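Local structure of deoxyhypusine hydroxylase (Homo sapiens, 4D50) at residues 52-56 against 57-61; 241-244 against 245-249; 272-275 against 276-280. The protein hydroxylates the deoxyhypusine side chain of the translation factor eIF5A at a diiron centre, the step that completes hypusine formation. All coordinates share one frame; numbering follows the deposited sequence.

Contact 1: residues 52-56 against 57-61; sequences FDDDS and ALLKH. With FE (Fe (III) ion), chain D; PER (peroxide ion), chain E.
S56 hands the chain from the turn of 52-56 to the helix that starts at A57: its O accepts from K60 N at 3.0 Å in the first i to i+4 bond of that helix. The S56 side chain caps the same end. With OG anti to the backbone N (chi1 168°), the hydroxyl oxygen turns back over the first turn and takes the L59 N-H at 2.9 Å in a nearly straight bond, making S56 the N-cap. E276, on helix 272-289, holds the same OG from outside. One step earlier D54 makes an Asx turn, its OD2 accepting from S56 N at 2.8 Å, met on its anti side and well out of the carboxylate plane. That carboxylate also lies across the end of L59, touching CD2, while OD1 makes a salt bridge with R29.

K60 folds back over the turn. Its chain bends at chi3 (-72°), which brings CE to 3.3 Å from D54 O, with CD beside it, and leaves NZ near the carbonyls of D54 and D55. Two waters link them: one joins D54 O to NZ, the other D55 O to NZ, and E89 adds a salt bridge. On the F52 side, ring atom CE1 comes within 3.2 Å of K60 O, the ring packed against L63 and L67, farther along helix 57-70.

H61 points the other way, to the active site. ND1 donates to L58 O at 2.7 Å, in the carbonyl plane on a lone pair, which fixes the ring's rotation and aims NE2 at the iron, 2.3 Å away. L58 O is thus a second-shell acceptor, and its pull on the ND1 proton would probably make the imidazole a more electron-rich ligand.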
loop_
_atom_site.group_PDB
_atom_site.type_symbol
_atom_site.label_atom_id
_atom_site.label_comp_id
_atom_site.label_asym_id
_atom_site.label_seq_id
_atom_site.Cartn_x
_atom_site.Cartn_y
_atom_site.Cartn_z
ATOM N N PHE A 52 10.976 2.442 12.137
ATOM C CA PHE A 52 11.171 1.022 11.787
ATOM C C PHE A 52 11.557 0.091 12.972
ATOM O O PHE A 52 11.670 -1.141 12.769
ATOM C CB PHE A 52 12.149 0.850 10.614
ATOM C CG PHE A 52 11.519 1.137 9.263
ATOM C CD1 PHE A 52 10.556 0.274 8.704
ATOM C CD2 PHE A 52 11.854 2.283 8.561
ATOM C CE1 PHE A 52 9.978 0.591 7.465
ATOM C CE2 PHE A 52 11.307 2.578 7.294
ATOM C CZ PHE A 52 10.358 1.717 6.744
ATOM N N ASP A 53 11.801 0.707 14.136
ATOM C CA ASP A 53 12.136 0.037 15.414
ATOM C C ASP A 53 10.927 -0.719 15.945
ATOM O O ASP A 53 11.056 -1.758 16.563
ATOM C CB ASP A 53 12.580 1.075 16.471
ATOM C CG ASP A 53 13.499 0.474 17.579
ATOM O OD1 ASP A 53 13.729 -0.767 17.582
ATOM O OD2 ASP A 53 14.011 1.258 18.445
ATOM N N ASP A 54 9.755 -0.242 15.589
ATOM C CA ASP A 54 8.518 -0.616 16.232
ATOM C C ASP A 54 8.136 -2.076 16.031
ATOM O O ASP A 54 8.568 -2.771 15.106
ATOM C CB ASP A 54 7.370 0.241 15.683
ATOM C CG ASP A 54 6.170 0.265 16.585
ATOM O OD1 ASP A 54 6.168 0.994 17.613
ATOM O OD2 ASP A 54 5.190 -0.467 16.283
ATOM N N ASP A 55 7.361 -2.551 16.989
ATOM C CA ASP A 55 6.808 -3.842 17.009
ATOM C C ASP A 55 5.724 -4.149 16.009
ATOM O O ASP A 55 5.506 -5.305 15.678
ATOM C CB ASP A 55 6.054 -3.925 18.373
ATOM C CG ASP A 55 6.416 -5.064 19.155
ATOM O OD1 ASP A 55 7.574 -5.552 18.994
ATOM O OD2 ASP A 55 5.496 -5.437 19.967
ATOM N N SER A 56 4.970 -3.143 15.604
ATOM C CA SER A 56 3.824 -3.318 14.739
ATOM C C SER A 56 4.234 -3.466 13.284
ATOM O O SER A 56 4.650 -2.509 12.702
ATOM C CB SER A 56 2.892 -2.137 14.874
ATOM O OG SER A 56 1.842 -2.057 13.861
ATOM N N ALA A 57 3.963 -4.628 12.715
ATOM C CA ALA A 57 4.250 -4.874 11.234
ATOM C C ALA A 57 3.368 -3.960 10.389
ATOM O O ALA A 57 3.824 -3.424 9.340
ATOM C CB ALA A 57 3.958 -6.321 10.843
ATOM N N LEU A 58 2.113 -3.781 10.794
ATOM C CA LEU A 58 1.169 -2.827 10.155
ATOM C C LEU A 58 1.786 -1.420 10.090
ATOM O O LEU A 58 1.922 -0.827 8.999
ATOM C CB LEU A 58 -0.173 -2.742 10.867
ATOM C CG LEU A 58 -1.130 -1.783 10.175
ATOM C CD1 LEU A 58 -1.556 -2.302 8.806
ATOM C CD2 LEU A 58 -2.407 -1.554 10.979
ATOM N N LEU A 59 2.245 -0.928 11.231
ATOM C CA LEU A 59 2.820 0.417 11.205
ATOM C C LEU A 59 4.069 0.437 10.325
ATOM O O LEU A 59 4.214 1.285 9.475
ATOM C CB LEU A 59 3.112 0.914 12.625
ATOM C CG LEU A 59 3.661 2.340 12.659
ATOM C CD1 LEU A 59 2.746 3.415 12.124
ATOM C CD2 LEU A 59 4.032 2.637 14.149
ATOM N N LYS A 60 4.969 -0.539 10.490
ATOM C CA LYS A 60 6.242 -0.514 9.765
ATOM C C LYS A 60 6.096 -0.551 8.237
ATOM O O LYS A 60 6.805 0.136 7.512
ATOM C CB LYS A 60 7.132 -1.654 10.194
ATOM C CG LYS A 60 7.772 -1.489 11.566
ATOM C CD LYS A 60 8.810 -2.584 11.833
ATOM C CE LYS A 60 8.164 -3.919 12.070
ATOM N NZ LYS A 60 9.090 -4.962 12.561
ATOM N N HIS A 61 5.152 -1.315 7.770
ATOM C CA HIS A 61 4.901 -1.396 6.337
ATOM C C HIS A 61 4.264 -0.114 5.807
ATOM O O HIS A 61 4.573 0.301 4.672
ATOM C CB HIS A 61 4.169 -2.689 6.002
ATOM C CG HIS A 61 2.727 -2.502 5.646
ATOM N ND1 HIS A 61 1.799 -1.999 6.527
ATOM C CD2 HIS A 61 2.088 -2.703 4.467
ATOM C CE1 HIS A 61 0.608 -1.983 5.919
ATOM N NE2 HIS A 61 0.777 -2.368 4.653
HETATM FE FE FE D . -0.891 -3.256 3.285
HETATM O O1 PER E . 1.170 -4.893 2.416
HETATM O O2 PER E . -0.109 -5.290 3.181
HETATM O O HOH W 1 10.197 -4.799 14.888
HETATM O O HOH W 2 7.609 -6.627 14.265
HETATM O O HOH W 3 0.066 -2.511 1.237
HETATM O O HOH W 4 -1.810 -1.302 3.278
#

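Contact 2: residues 241-244 against 245-249; sequences PMVR and HECAE. With FE (Fe (III) ion), chain D; PER (peroxide ion), chain E.
The diiron site of this HEAT-repeat enzyme takes two ligands of one iron from consecutive residues, H245 and E246, in the first turns of helix 241-254; H61 is the third protein ligand. H245 NE2 binds the iron at 2.2 Å and E246 OE1 at 2.1 Å. The E246 chain bends at chi2 (62°), bringing its carboxylate round beside the imidazole. OE1 goes to the metal, while OE2 accepts from an iron-bound water at 2.7 Å, so both carboxylate oxygens are employed and the head is kept from turning.

The peroxide lies on the M242 side of these ligands. Its O2 sits at the edge of the H245 ring, in the ring plane. In one of its two modelled conformers, M242 CG comes to 3.3 Å from that oxygen, and the side chain also touches H212, a ligand of the second iron. The helix backbone sets the pair's place: H245 N donates to P241 O at 2.8 Å, and E246 N to M242 O at 3.2 Å. R244 turns away to D269 and the carbonyl of L234.

H245 ND1 is hydrogen-bonded to S277 OG, so the imidazole is gripped at both nitrogens and its geometry at the metal is fixed. The anionic carboxylate of E246, for its part, is likely to stabilise the ferric ion that carries the peroxide.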
loop_
_atom_site.group_PDB
_atom_site.type_symbol
_atom_site.label_atom_id
_atom_site.label_comp_id
_atom_site.label_asym_id
_atom_site.label_seq_id
_atom_site.Cartn_x
_atom_site.Cartn_y
_atom_site.Cartn_z
ATOM N N PRO A 241 -2.839 -13.167 6.048
ATOM C CA PRO A 241 -3.089 -12.019 6.877
ATOM C C PRO A 241 -2.817 -10.679 6.171
ATOM O O PRO A 241 -3.555 -9.686 6.384
ATOM C CB PRO A 241 -2.135 -12.180 8.070
ATOM C CG PRO A 241 -1.551 -13.527 7.932
ATOM C CD PRO A 241 -2.058 -14.215 6.730
ATOM N N MET A 242 -1.857 -10.650 5.266
ATOM C CA MET A 242 -1.580 -9.442 4.480
ATOM C C MET A 242 -2.772 -9.089 3.564
ATOM O O MET A 242 -3.085 -7.917 3.381
ATOM C CB MET A 242 -0.301 -9.670 3.653
ATOM C CG MET A 242 0.052 -8.581 2.689
ATOM S SD MET A 242 1.555 -8.962 1.778
ATOM C CE MET A 242 0.780 -10.039 0.580
ATOM N N VAL A 243 -3.422 -10.100 2.991
ATOM C CA VAL A 243 -4.620 -9.898 2.166
ATOM C C VAL A 243 -5.836 -9.483 3.047
ATOM O O VAL A 243 -6.588 -8.525 2.718
ATOM C CB VAL A 243 -5.058 -11.176 1.428
ATOM C CG1 VAL A 243 -6.326 -10.944 0.662
ATOM C CG2 VAL A 243 -3.908 -11.640 0.455
ATOM N N ARG A 244 -5.970 -10.171 4.156
ATOM C CA ARG A 244 -7.087 -9.824 5.024
ATOM C C ARG A 244 -6.955 -8.403 5.578
ATOM O O ARG A 244 -7.926 -7.645 5.617
ATOM C CB ARG A 244 -7.262 -10.817 6.144
ATOM C CG ARG A 244 -7.509 -12.283 5.722
ATOM C CD ARG A 244 -7.431 -13.220 6.936
ATOM N NE ARG A 244 -8.531 -12.857 7.796
ATOM C CZ ARG A 244 -8.538 -12.919 9.120
ATOM N NH1 ARG A 244 -7.467 -13.289 9.806
ATOM N NH2 ARG A 244 -9.599 -12.462 9.707
ATOM N N HIS A 245 -5.745 -8.024 5.944
ATOM C CA HIS A 245 -5.481 -6.598 6.346
ATOM C C HIS A 245 -5.831 -5.580 5.264
ATOM O O HIS A 245 -6.458 -4.540 5.556
ATOM C CB HIS A 245 -4.043 -6.402 6.822
ATOM C CG HIS A 245 -3.360 -5.270 6.162
ATOM N ND1 HIS A 245 -3.579 -3.966 6.554
ATOM C CD2 HIS A 245 -2.410 -5.229 5.199
ATOM C CE1 HIS A 245 -2.871 -3.167 5.783
ATOM N NE2 HIS A 245 -2.089 -3.904 5.016
ATOM N N GLU A 246 -5.483 -5.863 3.990
ATOM C CA GLU A 246 -5.740 -4.928 2.942
ATOM C C GLU A 246 -7.247 -4.770 2.696
ATOM O O GLU A 246 -7.718 -3.651 2.459
ATOM C CB GLU A 246 -4.972 -5.369 1.665
ATOM C CG GLU A 246 -4.482 -4.215 0.832
ATOM C CD GLU A 246 -3.503 -3.342 1.557
ATOM O OE1 GLU A 246 -2.468 -3.815 2.018
ATOM O OE2 GLU A 246 -3.828 -2.145 1.679
ATOM N N CYS A 247 -7.952 -5.884 2.810
ATOM C CA CYS A 247 -9.424 -5.953 2.707
ATOM C C CYS A 247 -10.075 -5.153 3.841
ATOM O O CYS A 247 -10.974 -4.372 3.612
ATOM C CB CYS A 247 -9.900 -7.388 2.630
ATOM S SG CYS A 247 -9.530 -8.126 1.029
ATOM N N ALA A 248 -9.508 -5.251 5.046
ATOM C CA ALA A 248 -10.011 -4.509 6.164
ATOM C C ALA A 248 -9.814 -2.984 5.931
ATOM O O ALA A 248 -10.714 -2.150 6.192
ATOM C CB ALA A 248 -9.292 -4.943 7.417
ATOM N N GLU A 249 -8.620 -2.599 5.468
ATOM C CA GLU A 249 -8.351 -1.211 5.131
ATOM C C GLU A 249 -9.315 -0.707 4.095
ATOM O O GLU A 249 -9.784 0.414 4.223
ATOM C CB GLU A 249 -6.930 -1.019 4.597
ATOM C CG GLU A 249 -5.849 -0.836 5.627
ATOM C CD GLU A 249 -4.724 0.139 5.179
ATOM O OE1 GLU A 249 -4.791 0.900 4.178
ATOM O OE2 GLU A 249 -3.726 0.144 5.880
HETATM FE FE FE D . -0.891 -3.256 3.285
HETATM O O1 PER E . 1.170 -4.893 2.416
HETATM O O2 PER E . -0.109 -5.290 3.181
HETATM O O HOH W 4 -1.810 -1.302 3.278
HETATM O O HOH W 3 0.066 -2.511 1.237
#

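Contact 3: residues 272-275 against 276-280; sequences RVVR and ESCEV. With GAI (guanidine), chain F.
R272 and E276, one helical turn apart at the start of helix 272-289, make a salt bridge on the solvent side of the contact. R272 stretches out from CG to NE, and NE donates to E276 OE2 at 2.9 Å, almost straight (173°). The carboxylate oxygen lies in the guanidinium plane, at its edge, but the N-H comes down on OE2 from above the carboxylate, the two planes standing 86° apart. One water closes a small ring, donating to OE2 and accepting from R272 NH2 at 3.0 Å, while NH1 reaches D55. E276 itself is buried, and its chain, extended beyond CG, leaves OE1 to the N-cap serine, S56. Farther along, the outer side is looser, where E279 O takes a weak bond from a bound guanidine, N3 at 3.3 Å.

The inward side is close-packed against helix 241-254, with V274 leaning on R244 and S277 on A248. S277 OG, anti to its carbonyl carbon (chi1 -68°), folds back to V273 O at 3.2 Å, and S277 N meets that oxygen from the opposite face at 3.1 Å. Through its tie to H245, S277 stands in the second shell of the metal site. V274 CG1 lies 4.4 Å from C278 SG.

Putting a leucine at E276 would probably leave R272 NE and the S56 hydroxyl both without their acceptor, with the arginine held mainly by D55. With R272 on one oxygen and S56 on the other, E276 is likely to stay ionised although buried.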
loop_
_atom_site.group_PDB
_atom_site.type_symbol
_atom_site.label_atom_id
_atom_site.label_comp_id
_atom_site.label_asym_id
_atom_site.label_seq_id
_atom_site.Cartn_x
_atom_site.Cartn_y
_atom_site.Cartn_z
ATOM N N ARG A 272 -2.552 -10.016 14.563
ATOM C CA ARG A 272 -2.293 -8.657 14.976
ATOM C C ARG A 272 -2.436 -7.701 13.844
ATOM O O ARG A 272 -3.012 -6.635 14.042
ATOM C CB ARG A 272 -0.854 -8.527 15.524
ATOM C CG ARG A 272 -0.614 -7.141 16.071
ATOM C CD ARG A 272 0.638 -7.166 16.937
ATOM N NE ARG A 272 0.959 -5.836 17.362
ATOM C CZ ARG A 272 2.072 -5.517 18.039
ATOM N NH1 ARG A 272 2.907 -6.458 18.401
ATOM N NH2 ARG A 272 2.308 -4.267 18.357
ATOM N N VAL A 273 -1.968 -8.040 12.639
ATOM C CA VAL A 273 -2.073 -7.112 11.530
ATOM C C VAL A 273 -3.565 -6.832 11.167
ATOM O O VAL A 273 -3.958 -5.702 10.833
ATOM C CB VAL A 273 -1.293 -7.608 10.301
ATOM C CG1 VAL A 273 -1.210 -6.505 9.272
ATOM C CG2 VAL A 273 0.125 -8.055 10.694
ATOM N N VAL A 274 -4.395 -7.855 11.262
ATOM C CA VAL A 274 -5.820 -7.726 11.068
ATOM C C VAL A 274 -6.541 -6.968 12.174
ATOM O O VAL A 274 -7.291 -5.996 11.892
ATOM C CB VAL A 274 -6.485 -9.123 10.851
ATOM C CG1 VAL A 274 -8.010 -8.983 10.741
ATOM C CG2 VAL A 274 -5.899 -9.752 9.590
ATOM N N ARG A 275 -6.308 -7.298 13.426
ATOM C CA ARG A 275 -6.829 -6.442 14.516
ATOM C C ARG A 275 -6.500 -4.986 14.395
ATOM O O ARG A 275 -7.340 -4.102 14.607
ATOM C CB ARG A 275 -6.373 -6.916 15.924
ATOM C CG ARG A 275 -6.807 -8.283 16.381
ATOM C CD ARG A 275 -6.417 -8.375 17.870
ATOM N NE ARG A 275 -4.997 -8.194 18.207
ATOM C CZ ARG A 275 -4.090 -9.176 18.163
ATOM N NH1 ARG A 275 -4.416 -10.354 17.648
ATOM N NH2 ARG A 275 -2.828 -8.986 18.519
ATOM N N GLU A 276 -5.223 -4.689 14.125
ATOM C CA GLU A 276 -4.825 -3.282 14.093
ATOM C C GLU A 276 -5.392 -2.549 12.929
ATOM O O GLU A 276 -5.752 -1.368 13.081
ATOM C CB GLU A 276 -3.313 -3.189 14.085
ATOM C CG GLU A 276 -2.724 -3.558 15.406
ATOM C CD GLU A 276 -1.193 -3.469 15.444
ATOM O OE1 GLU A 276 -0.460 -3.238 14.417
ATOM O OE2 GLU A 276 -0.720 -3.647 16.610
ATOM N N SER A 277 -5.526 -3.222 11.791
ATOM C CA SER A 277 -6.230 -2.572 10.657
ATOM C C SER A 277 -7.662 -2.225 11.006
ATOM O O SER A 277 -8.136 -1.116 10.702
ATOM C CB SER A 277 -6.201 -3.354 9.322
ATOM O OG SER A 277 -4.878 -3.331 8.871
ATOM N N CYS A 278 -8.367 -3.157 11.704
ATOM C CA CYS A 278 -9.753 -2.886 12.083
ATOM C C CYS A 278 -9.901 -1.725 13.099
ATOM O O CYS A 278 -10.784 -0.863 12.970
ATOM C CB CYS A 278 -10.417 -4.194 12.616
ATOM S SG CYS A 278 -10.622 -5.507 11.463
ATOM N N GLU A 279 -9.027 -1.707 14.096
ATOM C CA GLU A 279 -8.856 -0.602 15.040
ATOM C C GLU A 279 -8.677 0.778 14.460
ATOM O O GLU A 279 -9.450 1.696 14.749
ATOM C CB GLU A 279 -7.682 -0.899 15.982
ATOM C CG GLU A 279 -7.364 0.269 16.967
ATOM C CD GLU A 279 -6.136 0.047 17.835
ATOM O OE1 GLU A 279 -5.571 -1.052 17.855
ATOM O OE2 GLU A 279 -5.692 1.007 18.497
ATOM N N VAL A 280 -7.686 0.909 13.593
ATOM C CA VAL A 280 -7.406 2.131 12.920
ATOM C C VAL A 280 -8.608 2.558 12.061
ATOM O O VAL A 280 -8.985 3.738 12.098
ATOM C CB VAL A 280 -6.086 2.023 12.112
ATOM C CG1 VAL A 280 -5.859 3.243 11.235
ATOM C CG2 VAL A 280 -4.925 1.863 13.103
HETATM C C GAI F . -12.652 1.520 17.535
HETATM N N1 GAI F . -12.966 2.741 17.368
HETATM N N2 GAI F . -13.586 0.700 17.948
HETATM N N3 GAI F . -11.442 1.022 17.277
HETATM O O HOH W 5 0.813 -1.756 17.793
#

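All three contacts are successive turns at or near a helix start; contacts 1 and 2 meet at one iron, and contact 3 backs them. Contacts 1 and 2 are buried and share that metal, the peroxide and two waters; their ligands H61 and H245 bring their rings together nearly at right angles, although the residues come from different HEAT-repeat ranges. Contact 3 is only partly buried and binds no iron, yet serves both, steadying a ligand of contact 2 and tying down the cap of contact 1. The chemistry shifts accordingly, from metal coordination in contact 2, through a helix N-cap that leads to an iron ligand in contact 1, to ion pairing and water at the surface in contact 3.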